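Local structure of NAD-dependent dehydrogenase (Rhizobium meliloti, 4Z0P) at residues A[113-118]-A[133-138]; A[194-199]-A[223-228]; A[11-16]-A[53-58]; A[6-11]-A[48-53]; A[237-242]-A[260-265]. The protein catalyses the NADPH-dependent reduction of glyoxylate and hydroxypyruvate, as a member of the D-isomer specific 2-hydroxyacid dehydrogenase family. One frame throughout, in Å; residues are numbered along the deposited sequence. Where two conformers were deposited one is given.

Contact 1 of 5, residues A[113-118]-A[133-138]; sequences LHLRQH and LSQPEA. With OXD (oxalic acid), chain D.
Gln117 and Gln135 meet amide to amide, their chains sliding past each other in opposite directions with the amide planes turned 73° apart. Gln117 NE2 donates to Gln135 OE1 at 2.9 Å, arriving from above that carbonyl's plane, and also to the backbone Ser134 O (3.0 Å). Gln135 NE2 spends its N-H groups on two main-chain carbonyls, Leu115 O at 2.8 Å and Pro136 O at 2.9 Å. Both acceptors lie in the plane of the Gln135 amide, which fixes its rotation. Leu115 closes helix 97-115, and the turn that follows is a Schellman motif: Gln117, with positive phi, is the C-prime residue, while His118 N returns to Leu113 O and Gln117 N to His114 O. An alanine at Gln135 would probably leave Leu115 O without this donor and the Gln117 amide less firmly fixed, held through Ser134 O and a water. Beside the amides, Leu115 CD2 packs on Ala138 CB (3.9 Å). Gln135 CG lies over one face of the Arg116 guanidinium, whose NH1 forms a salt bridge with Glu105 of the second subunit. Farther out, His118 NE2 donates to O5 of an oxalate (2.8 Å) that is also bound by His118 of the second subunit.

Contact 2 of 5, residues A[194-199]-A[223-228]; sequences TDFLVG and GPFGAP
Asp195 meets Gly223 and Pro228 in a close, partly water-mediated contact at the entry to strand 196-199, against the loop that leads into the neighbouring parallel strand 229-232. The carboxylate of Asp195 points one oxygen at the loop: OD1 lies 3.3 Å from Gly223 CA, and a water joins it to the backbone, donating to Asp195 OD1 at 2.7 Å and accepting from Gly223 N at 2.9 Å. Gly223 has no side chain to collide with OD1, toward which a CB would point. The other oxygen, OD2, accepts from Thr142 N, so that the aspartate also ties in the start of strand 142-146. All three strands are central in the seven-stranded parallel sheet of the Rossmann-type NAD-binding domain. Gly223 to Gly226 form a type I beta turn. At the foot of the strand, Asp195 O comes within 3.1 Å of Pro228 CA; a second water donates to Ala227 O (2.7 Å) and weakly to Asp195 O. That water also lies at the edge of the Phe196 ring, in its plane. Phe225 CE2 reaches the same ring near its plane, 4.1 Å from Phe196 CZ, and the two side chains cross obliquely. Phe196 in turn packs on His114 of helix 97-115.

Contact 3 of 5, residues A[11-16]-A[53-58]; sequences DLKFIP and VWKSAP. With OXD (oxalic acid), chain C.
Asp11 and Leu12 run parallel to Val53 and Trp54 in neighbouring strands, with Trp54 N donating to Asp11 O (2.9 Å) and Lys13 N to Trp54 O (3.0 Å). Past this last rung Lys13 is the centre of an inverse gamma turn, and Phe14 swings back over the indole. Its CE1 sits over one face of the Trp54 ring, 3.4 Å from Trp54 CD1, with the ring planes at 48°. Leu12 CD2 rests on Trp54 CB at 3.7 Å. The two strands end here, and as in other parallel alpha/beta folds their C-terminal ends face the ligand site. The far rim of the indole reaches an oxalate also held by Arg235 and His283, with Trp54 CH2 3.5 Å from its O5. Trp54 NE1 donates in the ring plane to a water (3.0 Å). An alanine in place of Trp54 would probably open a gap beside Phe14 and leave one side of the oxalate without its wall. Helix 290-305 packs against Leu12 and Phe14.

Contact 4 of 5, residues A[6-11]-A[48-53]; sequences SPVIVD and IDYAVV
The Tyr50 ring carries Asp49 CB over the centre of one face, 3.7 Å above its plane, while Ser6 OG, Pro7 O and Val8 CG2 approach it obliquely. At its far end the phenol OH is hydrogen-bonded to Glu305 of helix 290-305. Ser6 OG joins the two segments ahead of the strands: its chi1 of 176° sets it beside the carbonyl carbon of Ser6, where it accepts from Asp49 N at 2.9 Å and donates to Pro7 O at 2.8 Å, on a lone pair of that carbonyl. From there strands 8-11 and 50-53 run side by side, their axes 4.6 Å apart at closest approach and 14° from parallel. Ile9 bonds in both directions, its N to Tyr50 O and its O to Val52 N (2.8 Å); Asp11 N then donates to Val52 O. Strands 8-12 and 50-54 are the second and third across a five-stranded parallel sheet of order 2-1-3-4-5, the flavodoxin-like arrangement of the catalytic domain in this family. Ile9 and Ala51 share one face, where the Ile9 and Ile48 side chains cross at about a right angle, Ile9 CD1 3.7 Å from Ile48 CG2. On the other, Val8 CG1 touches Val52 CG2 (4.0 Å), and helix 290-305 covers Val10, Tyr50 and Val52.

Contact 5 of 5, residues A[237-242]-A[260-265]; sequences GSQVEA and VFEREP
Glu241 reaches from the first turn of helix 241-250 to the backbone of Glu262, and every part of its side chain meets the loop 260-265. CB lies 3.4 Å from Glu262 OE2, and CG passes beside the same oxygen. The chain is extended beyond CG, bringing CD close to Glu262 N and CG. OE2 accepts from Glu262 N at 2.8 Å, met from above the carboxylate plane, and from Gln239 NE2 at 3.0 Å on its anti lone pair; it also lies at the edge of the Phe261 ring, 3.4 Å from Phe261 CB. OE1 accepts from a water that in turn accepts from Arg263 N. Glu262 answers in kind: its OE2 accepts from Glu241 N (2.8 Å, 170° at the hydrogen), just past the N-cap residue Val240, and a water links it to Ala242 N. Gln239 NE2 donates as well to the carbonyl of Val260, a residue that touches NADPH, and Gln239 OE1 accepts from Asn232. Glu264 OE2 accepts from Phe261 N. The carboxylates of Glu241 and Glu262 meet tip to tip, planes 80° apart and Glu241 OE1 4.2 Å from Glu262 OE2; backbone N-H groups and the positive end of the helix dipole probably offset their repulsion.

Overall arrangement
Along the chain, contacts 3 and 4 come first and interlock: they share Asp11 and Val53 and continue one another along strands 8-12 and 50-54, in the five-stranded sheet. Contacts 1, 2 and 5 follow in series within the NAD-binding part of the chain. Contacts 1 and 2 touch, His114 and Leu115 at the end of helix 97-115 meeting Phe196 and Phe225; they lie about 39 and 36 Å, centre to centre, from contact 3, across the chain's centre. Contact 5 lies between, its nearest atoms about 5 Å from contact 3. Trp54 at oxalate and Val260 at NADPH thus face the cleft between the domains. Contact 1 meets the second subunit broadly, contacts 3 and 5 at a few residues.

Contact 1 of 5, residues A[113-118]-A[133-138]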
# COMPACT_ATOMS: atom_id res chain seq x y z
N LEU A 113 1.23 -1.19 5.69
CA LEU A 113 1.02 -0.58 7.01
C LEU A 113 1.83 -1.31 8.08
O LEU A 113 2.46 -0.68 8.93
CB LEU A 113 -0.46 -0.59 7.39
CG LEU A 113 -1.40 0.43 6.72
CD1 LEU A 113 -2.83 0.05 7.07
CD2 LEU A 113 -1.07 1.81 7.24
N HIS A 114 1.81 -2.64 8.04
CA HIS A 114 2.59 -3.42 9.01
C HIS A 114 4.10 -3.36 8.73
O HIS A 114 4.89 -3.12 9.64
CB HIS A 114 2.06 -4.84 9.08
CG HIS A 114 0.71 -4.91 9.71
ND1 HIS A 114 0.48 -4.73 11.06
CD2 HIS A 114 -0.50 -5.15 9.16
CE1 HIS A 114 -0.80 -4.85 11.31
NE2 HIS A 114 -1.42 -5.11 10.17
N LEU A 115 4.50 -3.50 7.47
CA LEU A 115 5.92 -3.43 7.11
C LEU A 115 6.53 -2.11 7.53
O LEU A 115 7.61 -2.06 8.11
CB LEU A 115 6.11 -3.58 5.61
CG LEU A 115 7.54 -3.36 5.05
CD1 LEU A 115 8.47 -4.48 5.53
CD2 LEU A 115 7.50 -3.23 3.54
N ARG A 116 5.83 -1.04 7.19
CA ARG A 116 6.35 0.31 7.38
C ARG A 116 6.03 0.92 8.76
O ARG A 116 6.22 2.10 8.99
CB ARG A 116 5.89 1.20 6.23
CG ARG A 116 6.36 0.77 4.84
CD ARG A 116 7.88 0.64 4.67
NE ARG A 116 8.46 1.96 4.81
CZ ARG A 116 9.08 2.65 3.85
NH1 ARG A 116 9.34 2.12 2.66
NH2 ARG A 116 9.46 3.89 4.11
N GLN A 117 5.61 0.09 9.69
CA GLN A 117 5.52 0.44 11.12
C GLN A 117 4.65 1.68 11.30
O GLN A 117 4.94 2.58 12.09
CB GLN A 117 6.92 0.67 11.70
CG GLN A 117 7.82 -0.52 11.47
CD GLN A 117 9.20 -0.33 12.03
OE1 GLN A 117 9.44 -0.60 13.21
NE2 GLN A 117 10.12 0.12 11.19
N HIS A 118 3.53 1.67 10.58
CA HIS A 118 2.66 2.84 10.57
C HIS A 118 2.15 3.20 11.94
O HIS A 118 2.16 4.38 12.31
CB HIS A 118 1.50 2.63 9.60
CG HIS A 118 0.55 3.77 9.57
ND1 HIS A 118 0.89 4.98 8.99
CD2 HIS A 118 -0.71 3.91 10.03
CE1 HIS A 118 -0.14 5.81 9.09
NE2 HIS A 118 -1.12 5.18 9.71
N LEU A 133 13.00 5.03 12.65
CA LEU A 133 13.12 3.66 13.14
C LEU A 133 13.86 2.82 12.12
O LEU A 133 13.74 3.02 10.92
CB LEU A 133 11.72 3.05 13.34
CG LEU A 133 10.82 3.87 14.26
CD1 LEU A 133 9.42 3.26 14.26
CD2 LEU A 133 11.40 3.95 15.66
N SER A 134 14.59 1.84 12.61
CA SER A 134 15.23 0.88 11.72
C SER A 134 14.13 0.18 10.92
O SER A 134 13.09 -0.19 11.46
CB SER A 134 16.09 -0.12 12.49
OG SER A 134 17.34 0.46 12.79
N GLN A 135 14.37 -0.00 9.62
CA GLN A 135 13.30 -0.37 8.70
C GLN A 135 13.68 -1.47 7.71
O GLN A 135 14.56 -1.27 6.86
CB GLN A 135 12.89 0.90 7.94
CG GLN A 135 11.77 0.70 6.92
CD GLN A 135 10.50 0.24 7.58
OE1 GLN A 135 9.92 0.98 8.38
NE2 GLN A 135 10.06 -0.97 7.29
N PRO A 136 13.03 -2.62 7.79
CA PRO A 136 13.23 -3.64 6.76
C PRO A 136 12.61 -3.25 5.43
O PRO A 136 11.71 -2.41 5.37
CB PRO A 136 12.52 -4.86 7.33
CG PRO A 136 11.50 -4.30 8.24
CD PRO A 136 12.12 -3.09 8.86
N GLU A 137 13.09 -3.85 4.36
CA GLU A 137 12.44 -3.71 3.07
C GLU A 137 11.45 -4.87 2.92
O GLU A 137 11.50 -5.87 3.67
CB GLU A 137 13.44 -3.67 1.91
CG GLU A 137 14.23 -4.95 1.70
CD GLU A 137 15.11 -4.92 0.46
OE1 GLU A 137 14.59 -4.73 -0.65
OE2 GLU A 137 16.33 -5.14 0.60
N ALA A 138 10.56 -4.76 1.93
CA ALA A 138 9.56 -5.81 1.72
C ALA A 138 10.15 -7.20 1.55
O ALA A 138 9.62 -8.19 2.06
CB ALA A 138 8.68 -5.46 0.54
C1 OXD D . -3.95 6.37 11.52
C2 OXD D . -3.63 5.14 12.22
O3 OXD D . -4.75 7.17 12.04
O4 OXD D . -3.57 4.08 11.57
O5 OXD D . -3.40 6.59 10.42
O6 OXD D . -3.43 5.16 13.45
O HOH W 1 12.05 -0.74 14.20

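Contact 2 of 5, residues A[194-199]-A[223-228]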
# COMPACT_ATOMS: atom_id res chain seq x y z
N THR A 194 6.12 -18.08 7.51
CA THR A 194 5.28 -16.93 7.28
C THR A 194 5.44 -15.89 8.37
O THR A 194 5.24 -16.19 9.53
CB THR A 194 3.80 -17.34 7.15
OG1 THR A 194 3.67 -18.14 5.96
CG2 THR A 194 2.89 -16.12 7.05
N ASP A 195 5.77 -14.66 7.97
CA ASP A 195 5.80 -13.50 8.88
C ASP A 195 4.47 -12.76 8.94
O ASP A 195 4.03 -12.36 10.01
CB ASP A 195 6.89 -12.51 8.45
CG ASP A 195 8.28 -13.12 8.38
OD1 ASP A 195 8.69 -13.78 9.37
OD2 ASP A 195 8.99 -12.96 7.32
N PHE A 196 3.89 -12.49 7.78
CA PHE A 196 2.56 -11.86 7.67
C PHE A 196 1.62 -12.89 7.07
O PHE A 196 1.76 -13.24 5.90
CB PHE A 196 2.55 -10.65 6.72
CG PHE A 196 3.32 -9.42 7.17
CD1 PHE A 196 4.06 -9.36 8.35
CD2 PHE A 196 3.33 -8.30 6.33
CE1 PHE A 196 4.76 -8.19 8.69
CE2 PHE A 196 4.03 -7.14 6.67
CZ PHE A 196 4.75 -7.10 7.85
N LEU A 197 0.65 -13.34 7.86
CA LEU A 197 -0.35 -14.30 7.40
C LEU A 197 -1.56 -13.57 6.87
O LEU A 197 -2.15 -12.78 7.61
CB LEU A 197 -0.77 -15.21 8.56
CG LEU A 197 -1.83 -16.28 8.20
CD1 LEU A 197 -1.30 -17.24 7.17
CD2 LEU A 197 -2.26 -17.03 9.44
N VAL A 198 -1.95 -13.87 5.64
CA VAL A 198 -3.12 -13.27 5.00
C VAL A 198 -4.16 -14.36 4.75
O VAL A 198 -3.88 -15.34 4.05
CB VAL A 198 -2.78 -12.62 3.65
CG1 VAL A 198 -4.02 -12.11 2.93
CG2 VAL A 198 -1.83 -11.44 3.88
N GLY A 199 -5.35 -14.17 5.30
CA GLY A 199 -6.47 -15.07 5.07
C GLY A 199 -7.39 -14.59 3.94
O GLY A 199 -8.01 -13.53 4.04
N GLY A 223 11.31 -13.30 11.49
CA GLY A 223 11.26 -12.15 10.62
C GLY A 223 11.78 -10.92 11.32
O GLY A 223 12.16 -10.96 12.49
N PRO A 224 11.77 -9.79 10.60
CA PRO A 224 12.45 -8.58 11.09
C PRO A 224 11.82 -7.97 12.34
O PRO A 224 12.49 -7.23 13.04
CB PRO A 224 12.39 -7.59 9.90
CG PRO A 224 11.53 -8.22 8.87
CD PRO A 224 11.24 -9.64 9.23
N PHE A 225 10.57 -8.29 12.64
CA PHE A 225 9.90 -7.77 13.82
C PHE A 225 9.89 -8.78 14.97
O PHE A 225 9.43 -8.45 16.05
CB PHE A 225 8.48 -7.36 13.46
CG PHE A 225 8.43 -6.36 12.35
CD1 PHE A 225 8.96 -5.10 12.53
CD2 PHE A 225 7.93 -6.71 11.10
CE1 PHE A 225 8.94 -4.16 11.49
CE2 PHE A 225 7.92 -5.80 10.06
CZ PHE A 225 8.42 -4.53 10.26
N GLY A 226 10.35 -9.99 14.72
CA GLY A 226 10.39 -11.02 15.77
C GLY A 226 9.06 -11.60 16.19
O GLY A 226 9.00 -12.36 17.15
N ALA A 227 7.99 -11.24 15.50
CA ALA A 227 6.65 -11.68 15.83
C ALA A 227 5.78 -11.53 14.58
O ALA A 227 5.92 -10.56 13.86
CB ALA A 227 6.06 -10.84 16.96
N PRO A 228 4.91 -12.49 14.34
CA PRO A 228 4.09 -12.44 13.14
C PRO A 228 2.88 -11.50 13.25
O PRO A 228 2.47 -11.11 14.35
CB PRO A 228 3.62 -13.90 13.01
CG PRO A 228 3.52 -14.37 14.43
CD PRO A 228 4.68 -13.72 15.11
O HOH W 2 8.45 -13.15 12.03
O HOH W 3 5.95 -9.90 11.25

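Contact 3 of 5, residues A[11-16]-A[53-58]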
# COMPACT_ATOMS: atom_id res chain seq x y z
N ASP A 11 -32.15 -7.92 -4.66
CA ASP A 11 -32.30 -7.85 -3.20
C ASP A 11 -30.91 -7.80 -2.58
O ASP A 11 -30.41 -8.81 -2.06
CB ASP A 11 -33.10 -9.03 -2.67
CG ASP A 11 -33.44 -8.91 -1.22
OD1 ASP A 11 -33.29 -7.84 -0.62
OD2 ASP A 11 -33.88 -9.91 -0.65
N LEU A 12 -30.32 -6.61 -2.63
CA LEU A 12 -28.93 -6.40 -2.27
C LEU A 12 -28.79 -5.44 -1.12
O LEU A 12 -29.08 -4.26 -1.28
CB LEU A 12 -28.18 -5.78 -3.45
CG LEU A 12 -28.05 -6.65 -4.70
CD1 LEU A 12 -27.46 -5.84 -5.86
CD2 LEU A 12 -27.21 -7.86 -4.42
N LYS A 13 -28.27 -5.92 0.02
CA LYS A 13 -28.05 -5.05 1.16
C LYS A 13 -26.69 -4.38 1.00
O LYS A 13 -25.75 -4.70 1.70
CB LYS A 13 -28.15 -5.82 2.47
CG LYS A 13 -28.21 -4.98 3.72
CD LYS A 13 -28.93 -5.73 4.85
CE LYS A 13 -28.83 -5.02 6.19
NZ LYS A 13 -27.58 -5.37 6.92
N PHE A 14 -26.62 -3.46 0.04
CA PHE A 14 -25.45 -2.66 -0.26
C PHE A 14 -25.84 -1.21 0.06
O PHE A 14 -26.98 -0.93 0.43
CB PHE A 14 -25.12 -2.73 -1.75
CG PHE A 14 -24.59 -4.05 -2.24
CD1 PHE A 14 -24.14 -5.06 -1.38
CD2 PHE A 14 -24.49 -4.25 -3.60
CE1 PHE A 14 -23.63 -6.24 -1.90
CE2 PHE A 14 -23.99 -5.43 -4.11
CZ PHE A 14 -23.58 -6.43 -3.27
N ILE A 15 -24.91 -0.29 -0.13
CA ILE A 15 -25.22 1.15 0.01
C ILE A 15 -26.34 1.50 -0.99
O ILE A 15 -26.19 1.28 -2.21
CB ILE A 15 -23.95 2.01 -0.19
CG1 ILE A 15 -22.98 1.78 0.98
CG2 ILE A 15 -24.30 3.48 -0.27
CD1 ILE A 15 -21.56 2.23 0.72
N PRO A 16 -27.51 1.98 -0.50
CA PRO A 16 -28.68 2.12 -1.39
C PRO A 16 -28.46 3.01 -2.60
O PRO A 16 -28.87 2.66 -3.69
CB PRO A 16 -29.77 2.73 -0.49
CG PRO A 16 -29.34 2.45 0.91
CD PRO A 16 -27.85 2.27 0.91
N VAL A 53 -28.74 -11.41 -5.15
CA VAL A 53 -29.07 -11.35 -3.71
C VAL A 53 -27.82 -11.16 -2.85
O VAL A 53 -26.75 -11.70 -3.14
CB VAL A 53 -29.86 -12.59 -3.25
CG1 VAL A 53 -31.15 -12.72 -4.07
CG2 VAL A 53 -29.02 -13.88 -3.29
N TRP A 54 -27.99 -10.40 -1.77
CA TRP A 54 -26.97 -10.23 -0.74
C TRP A 54 -27.65 -9.89 0.57
O TRP A 54 -28.34 -8.89 0.65
CB TRP A 54 -26.00 -9.11 -1.11
CG TRP A 54 -24.79 -9.10 -0.22
CD1 TRP A 54 -24.44 -8.18 0.73
CD2 TRP A 54 -23.75 -10.10 -0.22
NE1 TRP A 54 -23.23 -8.54 1.31
CE2 TRP A 54 -22.79 -9.71 0.75
CE3 TRP A 54 -23.54 -11.27 -0.94
CZ2 TRP A 54 -21.65 -10.48 1.02
CZ3 TRP A 54 -22.40 -12.03 -0.67
CH2 TRP A 54 -21.48 -11.62 0.29
N LYS A 55 -27.47 -10.75 1.58
CA LYS A 55 -28.08 -10.58 2.90
C LYS A 55 -29.59 -10.45 2.81
O LYS A 55 -30.21 -9.61 3.48
CB LYS A 55 -27.43 -9.39 3.65
CG LYS A 55 -26.00 -9.66 4.03
CD LYS A 55 -25.39 -8.42 4.67
CE LYS A 55 -24.21 -8.78 5.53
NZ LYS A 55 -23.57 -7.53 6.03
N SER A 56 -30.19 -11.29 1.97
CA SER A 56 -31.61 -11.19 1.66
C SER A 56 -32.48 -11.71 2.83
O SER A 56 -32.02 -12.40 3.71
CB SER A 56 -31.91 -11.87 0.32
OG SER A 56 -31.32 -13.14 0.24
N ALA A 57 -33.75 -11.29 2.80
CA ALA A 57 -34.68 -11.60 3.89
C ALA A 57 -35.00 -13.09 3.91
O ALA A 57 -35.02 -13.72 2.84
CB ALA A 57 -35.95 -10.77 3.74
N PRO A 58 -35.25 -13.67 5.10
CA PRO A 58 -35.49 -15.11 5.20
C PRO A 58 -36.61 -15.66 4.32
O PRO A 58 -36.55 -16.82 3.92
CB PRO A 58 -35.82 -15.33 6.69
CG PRO A 58 -35.24 -14.15 7.40
CD PRO A 58 -35.26 -13.02 6.43
C1 OXD C . -18.03 -10.89 -0.77
C2 OXD C . -18.04 -10.03 0.41
O3 OXD C . -17.95 -10.39 -1.92
O4 OXD C . -18.51 -8.89 0.33
O5 OXD C . -18.12 -12.12 -0.59
O6 OXD C . -17.58 -10.45 1.48
O HOH W 4 -31.06 -7.93 1.03
O HOH W 5 -23.03 -6.04 3.03

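Contact 4 of 5, residues A[6-11]-A[48-53]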
# COMPACT_ATOMS: atom_id res chain seq x y z
N SER A 6 -38.28 -12.68 -18.57
CA SER A 6 -38.32 -12.73 -17.12
C SER A 6 -37.81 -11.43 -16.52
O SER A 6 -36.77 -10.91 -16.97
CB SER A 6 -37.46 -13.87 -16.58
OG SER A 6 -37.47 -13.80 -15.16
N PRO A 7 -38.52 -10.92 -15.50
CA PRO A 7 -37.89 -9.90 -14.66
C PRO A 7 -36.64 -10.40 -13.93
O PRO A 7 -36.35 -11.61 -13.91
CB PRO A 7 -38.98 -9.56 -13.62
CG PRO A 7 -40.27 -9.99 -14.25
CD PRO A 7 -39.91 -11.19 -15.09
N VAL A 8 -35.93 -9.46 -13.33
CA VAL A 8 -34.78 -9.77 -12.49
C VAL A 8 -35.07 -9.15 -11.14
O VAL A 8 -35.36 -7.96 -11.07
CB VAL A 8 -33.45 -9.20 -13.02
CG1 VAL A 8 -32.29 -9.56 -12.10
CG2 VAL A 8 -33.15 -9.71 -14.41
N ILE A 9 -35.05 -9.98 -10.11
CA ILE A 9 -35.18 -9.51 -8.73
C ILE A 9 -33.80 -9.07 -8.23
O ILE A 9 -32.83 -9.79 -8.39
CB ILE A 9 -35.67 -10.66 -7.83
CG1 ILE A 9 -37.11 -11.04 -8.20
CG2 ILE A 9 -35.57 -10.28 -6.36
CD1 ILE A 9 -37.50 -12.44 -7.77
N VAL A 10 -33.78 -7.89 -7.61
CA VAL A 10 -32.57 -7.33 -7.00
C VAL A 10 -32.87 -7.16 -5.50
O VAL A 10 -33.75 -6.39 -5.11
CB VAL A 10 -32.17 -5.99 -7.65
CG1 VAL A 10 -30.98 -5.37 -6.93
CG2 VAL A 10 -31.84 -6.20 -9.13
N ASP A 11 -32.15 -7.92 -4.66
CA ASP A 11 -32.30 -7.85 -3.20
C ASP A 11 -30.91 -7.80 -2.58
O ASP A 11 -30.41 -8.81 -2.06
CB ASP A 11 -33.10 -9.03 -2.67
CG ASP A 11 -33.44 -8.91 -1.22
OD1 ASP A 11 -33.29 -7.84 -0.62
OD2 ASP A 11 -33.88 -9.91 -0.65
N ILE A 48 -40.70 -15.79 -11.87
CA ILE A 48 -39.52 -14.99 -12.15
C ILE A 48 -38.29 -15.90 -12.08
O ILE A 48 -38.13 -16.67 -11.13
CB ILE A 48 -39.39 -13.82 -11.15
CG1 ILE A 48 -40.59 -12.87 -11.33
CG2 ILE A 48 -38.06 -13.10 -11.35
CD1 ILE A 48 -40.65 -11.77 -10.30
N ASP A 49 -37.43 -15.78 -13.09
CA ASP A 49 -36.33 -16.72 -13.30
C ASP A 49 -35.02 -16.38 -12.58
O ASP A 49 -34.21 -17.28 -12.33
CB ASP A 49 -36.01 -16.85 -14.78
CG ASP A 49 -37.11 -17.52 -15.59
OD1 ASP A 49 -38.14 -17.98 -15.06
OD2 ASP A 49 -36.91 -17.53 -16.81
N TYR A 50 -34.78 -15.09 -12.28
CA TYR A 50 -33.45 -14.65 -11.85
C TYR A 50 -33.55 -13.71 -10.65
O TYR A 50 -34.45 -12.86 -10.59
CB TYR A 50 -32.76 -13.89 -12.98
CG TYR A 50 -32.77 -14.61 -14.30
CD1 TYR A 50 -32.18 -15.86 -14.42
CD2 TYR A 50 -33.36 -14.05 -15.44
CE1 TYR A 50 -32.19 -16.54 -15.62
CE2 TYR A 50 -33.37 -14.73 -16.65
CZ TYR A 50 -32.78 -15.98 -16.74
OH TYR A 50 -32.78 -16.70 -17.93
N ALA A 51 -32.63 -13.89 -9.70
CA ALA A 51 -32.49 -13.00 -8.54
C ALA A 51 -31.02 -12.77 -8.26
O ALA A 51 -30.21 -13.70 -8.45
CB ALA A 51 -33.15 -13.60 -7.34
N VAL A 52 -30.69 -11.54 -7.89
CA VAL A 52 -29.34 -11.13 -7.49
C VAL A 52 -29.44 -10.70 -6.04
O VAL A 52 -30.21 -9.79 -5.72
CB VAL A 52 -28.79 -9.95 -8.33
CG1 VAL A 52 -27.28 -9.83 -8.10
CG2 VAL A 52 -29.11 -10.13 -9.79
N VAL A 53 -28.74 -11.41 -5.15
CA VAL A 53 -29.07 -11.35 -3.71
C VAL A 53 -27.82 -11.16 -2.85
O VAL A 53 -26.75 -11.70 -3.14
CB VAL A 53 -29.86 -12.59 -3.25
CG1 VAL A 53 -31.15 -12.72 -4.07
CG2 VAL A 53 -29.02 -13.88 -3.29

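Contact 5 of 5, residues A[237-242]-A[260-265]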
# COMPACT_ATOMS: atom_id res chain seq x y z
N GLY A 237 -16.00 -16.06 10.55
CA GLY A 237 -16.20 -17.37 11.14
C GLY A 237 -14.99 -18.30 11.06
O GLY A 237 -14.96 -19.33 11.74
N SER A 238 -14.00 -17.95 10.24
CA SER A 238 -12.76 -18.72 10.15
C SER A 238 -11.78 -18.41 11.28
O SER A 238 -10.79 -19.12 11.43
CB SER A 238 -12.08 -18.53 8.79
OG SER A 238 -12.91 -19.05 7.76
N GLN A 239 -12.04 -17.38 12.09
CA GLN A 239 -11.11 -17.02 13.15
C GLN A 239 -11.71 -17.17 14.53
O GLN A 239 -12.95 -17.20 14.70
CB GLN A 239 -10.58 -15.59 12.94
CG GLN A 239 -11.55 -14.49 13.32
CD GLN A 239 -11.32 -13.18 12.59
OE1 GLN A 239 -10.51 -13.08 11.66
NE2 GLN A 239 -12.05 -12.15 13.00
N VAL A 240 -10.83 -17.35 15.50
CA VAL A 240 -11.22 -17.44 16.91
C VAL A 240 -10.76 -16.15 17.56
O VAL A 240 -9.58 -16.01 17.92
CB VAL A 240 -10.63 -18.68 17.61
CG1 VAL A 240 -11.15 -18.80 19.03
CG2 VAL A 240 -10.96 -19.94 16.82
N GLU A 241 -11.67 -15.19 17.70
CA GLU A 241 -11.30 -13.87 18.21
C GLU A 241 -10.77 -13.88 19.63
O GLU A 241 -9.89 -13.09 19.95
CB GLU A 241 -12.47 -12.89 18.06
CG GLU A 241 -12.62 -12.50 16.59
CD GLU A 241 -13.91 -11.81 16.23
OE1 GLU A 241 -14.64 -11.36 17.12
OE2 GLU A 241 -14.18 -11.73 15.03
N ALA A 242 -11.27 -14.77 20.47
CA ALA A 242 -10.71 -14.90 21.81
C ALA A 242 -9.19 -15.17 21.75
O ALA A 242 -8.42 -14.66 22.56
CB ALA A 242 -11.42 -15.99 22.60
N VAL A 260 -13.05 -8.61 8.80
CA VAL A 260 -14.18 -9.55 8.97
C VAL A 260 -14.15 -10.08 10.40
O VAL A 260 -13.07 -10.18 11.01
CB VAL A 260 -14.14 -10.70 7.93
CG1 VAL A 260 -14.31 -10.13 6.53
CG2 VAL A 260 -12.84 -11.48 8.02
N PHE A 261 -15.34 -10.36 10.93
CA PHE A 261 -15.52 -10.69 12.33
C PHE A 261 -16.54 -11.81 12.52
O PHE A 261 -17.41 -11.99 11.69
CB PHE A 261 -15.93 -9.45 13.13
CG PHE A 261 -14.89 -8.39 13.06
CD1 PHE A 261 -13.82 -8.39 13.92
CD2 PHE A 261 -14.90 -7.47 12.01
CE1 PHE A 261 -12.81 -7.44 13.79
CE2 PHE A 261 -13.90 -6.51 11.87
CZ PHE A 261 -12.86 -6.52 12.75
N GLU A 262 -16.39 -12.55 13.60
CA GLU A 262 -17.29 -13.68 13.90
C GLU A 262 -18.75 -13.24 13.96
O GLU A 262 -19.64 -14.00 13.55
CB GLU A 262 -16.89 -14.37 15.21
CG GLU A 262 -15.56 -15.09 15.19
CD GLU A 262 -15.33 -15.88 16.47
OE1 GLU A 262 -16.05 -16.88 16.70
OE2 GLU A 262 -14.44 -15.52 17.23
N ARG A 263 -19.01 -12.04 14.48
CA ARG A 263 -20.35 -11.47 14.50
C ARG A 263 -20.27 -10.05 13.98
O ARG A 263 -19.58 -9.21 14.58
CB ARG A 263 -20.94 -11.48 15.93
CG ARG A 263 -21.20 -12.88 16.48
N GLU A 264 -20.92 -9.79 12.83
CA GLU A 264 -20.91 -8.46 12.22
C GLU A 264 -22.32 -7.89 12.26
O GLU A 264 -23.28 -8.67 12.17
CB GLU A 264 -20.46 -8.53 10.75
CG GLU A 264 -19.04 -9.05 10.60
CD GLU A 264 -18.58 -9.20 9.16
OE1 GLU A 264 -19.29 -8.83 8.20
OE2 GLU A 264 -17.45 -9.68 9.00
N PRO A 265 -22.48 -6.58 12.43
CA PRO A 265 -21.38 -5.63 12.66
C PRO A 265 -20.69 -5.86 13.98
O PRO A 265 -21.31 -6.35 14.93
CB PRO A 265 -22.07 -4.28 12.66
CG PRO A 265 -23.50 -4.55 12.93
CD PRO A 265 -23.79 -5.91 12.37
O HOH W 6 -17.25 -10.71 16.48
O HOH W 7 -13.77 -16.09 20.00